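Local coordinates for protein acetyl-CoA acetyltransferase A (Ascaris suum, PDB 6BJA) that belongs to the thiolase family and probably catalyses the coenzyme A-dependent transfer of acetyl groups in lipid metabolism, at residues 219-222 with 223-227. Numbering follows the deposited sequence.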
loop_
_atom_site.group_PDB
_atom_site.type_symbol
_atom_site.label_atom_id
_atom_site.label_comp_id
_atom_site.label_asym_id
_atom_site.label_seq_id
_atom_site.Cartn_x
_atom_site.Cartn_y
_atom_site.Cartn_z
ATOM N N LEU A 219 -6.946 -17.262 26.925
ATOM C CA LEU A 219 -8.325 -16.823 26.733
ATOM C C LEU A 219 -9.236 -17.978 27.106
ATOM O O LEU A 219 -9.126 -19.056 26.533
ATOM C CB LEU A 219 -8.562 -16.380 25.291
ATOM C CG LEU A 219 -9.972 -15.886 25.011
ATOM C CD1 LEU A 219 -10.227 -14.557 25.734
ATOM C CD2 LEU A 219 -10.204 -15.762 23.515
ATOM N N THR A 220 -10.121 -17.751 28.081
ATOM C CA THR A 220 -10.995 -18.802 28.591
ATOM C C THR A 220 -12.492 -18.513 28.469
ATOM O O THR A 220 -13.302 -19.401 28.713
ATOM C CB THR A 220 -10.699 -19.073 30.078
ATOM O OG1 THR A 220 -10.991 -17.898 30.837
ATOM C CG2 THR A 220 -9.246 -19.473 30.248
ATOM N N GLU A 221 -12.843 -17.279 28.095
ATOM C CA GLU A 221 -14.240 -16.820 28.034
ATOM C C GLU A 221 -14.466 -15.960 26.795
ATOM O O GLU A 221 -13.591 -15.212 26.400
ATOM C CB GLU A 221 -14.623 -15.992 29.269
ATOM C CG GLU A 221 -14.496 -16.691 30.580
ATOM C CD GLU A 221 -15.056 -15.844 31.717
ATOM O OE1 GLU A 221 -15.360 -14.646 31.494
ATOM O OE2 GLU A 221 -15.200 -16.394 32.826
ATOM N N ASP A 222 -15.645 -16.070 26.199
ATOM C CA ASP A 222 -16.048 -15.184 25.128
ATOM C C ASP A 222 -15.899 -13.729 25.562
ATOM O O ASP A 222 -16.163 -13.392 26.722
ATOM C CB ASP A 222 -17.503 -15.450 24.722
ATOM C CG ASP A 222 -17.727 -16.860 24.197
ATOM O OD1 ASP A 222 -16.867 -17.395 23.447
ATOM O OD2 ASP A 222 -18.776 -17.441 24.522
ATOM N N GLU A 223 -15.490 -12.865 24.643
ATOM C CA GLU A 223 -15.249 -11.460 24.962
ATOM C C GLU A 223 -16.404 -10.518 24.674
ATOM O O GLU A 223 -16.597 -9.552 25.390
ATOM C CB GLU A 223 -14.009 -10.956 24.204
ATOM C CG GLU A 223 -12.739 -11.645 24.604
ATOM C CD GLU A 223 -11.465 -10.957 24.112
ATOM O OE1 GLU A 223 -11.491 -10.323 23.031
ATOM O OE2 GLU A 223 -10.429 -11.044 24.822
ATOM N N GLU A 224 -17.150 -10.752 23.596
ATOM C CA GLU A 224 -18.081 -9.727 23.130
ATOM C C GLU A 224 -19.198 -9.444 24.111
ATOM O O GLU A 224 -19.640 -8.300 24.214
ATOM C CB GLU A 224 -18.684 -10.119 21.781
ATOM C CG GLU A 224 -19.880 -9.231 21.334
ATOM C CD GLU A 224 -19.570 -7.730 21.200
ATOM O OE1 GLU A 224 -18.398 -7.368 20.893
ATOM O OE2 GLU A 224 -20.529 -6.904 21.359
ATOM N N TYR A 225 -19.681 -10.458 24.820
ATOM C CA TYR A 225 -20.907 -10.272 25.603
ATOM C C TYR A 225 -20.683 -9.294 26.750
ATOM O O TYR A 225 -21.650 -8.722 27.274
ATOM C CB TYR A 225 -21.428 -11.611 26.123
ATOM C CG TYR A 225 -20.724 -12.145 27.356
ATOM C CD1 TYR A 225 -19.601 -12.945 27.242
ATOM C CD2 TYR A 225 -21.200 -11.862 28.626
ATOM C CE1 TYR A 225 -18.949 -13.433 28.355
ATOM C CE2 TYR A 225 -20.554 -12.345 29.746
ATOM C CZ TYR A 225 -19.441 -13.129 29.609
ATOM O OH TYR A 225 -18.788 -13.623 30.733
ATOM N N LYS A 226 -19.420 -9.096 27.129
ATOM C CA LYS A 226 -19.087 -8.166 28.218
ATOM C C LYS A 226 -19.083 -6.698 27.788
ATOM O O LYS A 226 -18.990 -5.801 28.638
ATOM C CB LYS A 226 -17.721 -8.524 28.810
ATOM C CG LYS A 226 -17.652 -9.950 29.313
ATOM C CD LYS A 226 -16.260 -10.301 29.820
ATOM C CE LYS A 226 -15.903 -11.754 29.525
ATOM N NZ LYS A 226 -14.636 -12.170 30.183
ATOM N N ARG A 227 -19.222 -6.450 26.489
ATOM C CA ARG A 227 -19.018 -5.113 25.934
ATOM C C ARG A 227 -20.297 -4.306 25.797
ATOM O O ARG A 227 -20.247 -3.146 25.395
ATOM C CB ARG A 227 -18.337 -5.206 24.571
ATOM C CG ARG A 227 -17.036 -5.919 24.683
ATOM C CD ARG A 227 -16.082 -5.685 23.532
ATOM N NE ARG A 227 -14.848 -6.382 23.897
ATOM C CZ ARG A 227 -13.647 -6.161 23.380
ATOM N NH1 ARG A 227 -13.465 -5.256 22.419
ATOM N NH2 ARG A 227 -12.628 -6.876 23.832
HETATM O O HOH W 1 -12.828 -13.182 28.024
#
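The loop that leads from strand 218-219 into the 3-10 turn 224-226 is clamped by a salt bridge between E221 and K226, five residues apart. The lysine NZ donates to OE1 of E221 over 2.9 Å, reaching that oxygen on its anti side and 21° out of the carboxylate plane. The two side chains lie at about a right angle: the glutamate is extended beyond CG, whereas the lysine bends at chi3 (-145°), a kink that helps carry NZ over to the acid. One water reinforces the clamp, giving a hydrogen bond to O of E221 (2.7 Å) and accepting one from NZ of K226 (3.0 Å); the ammonium thus holds the side chain of E221 directly and its backbone O through the water. O of D222 contacts both CE of K226 (3.3 Å) and CE1 of Y225 (3.2 Å), the latter obliquely to the ring. CG of K226 sits 3.6 Å above the centre of one face of the Y225 ring. CD1 of L219 lies against the E223 chain, near CG and 3.6 Å from OE2, the side chains crossing at a slant; OE2 is hydrogen-bonded to T27. The carboxylate of D222 ties the bend to strand 11-23 through R18, salt-bridged to OD1, and to helix 177-197 through W195, which bonds OD2 and stacks on Y225. The side chain of E224 leads away from residues 219-222, OE2 bonding to the CoA-binding Y188, and comes within about 4 Å of the coenzyme A. The bridge thus spans from the loop to the last residue of a 3-10 turn, itself closed by R227 N to E224 O, beside the CoA site of a thiolase.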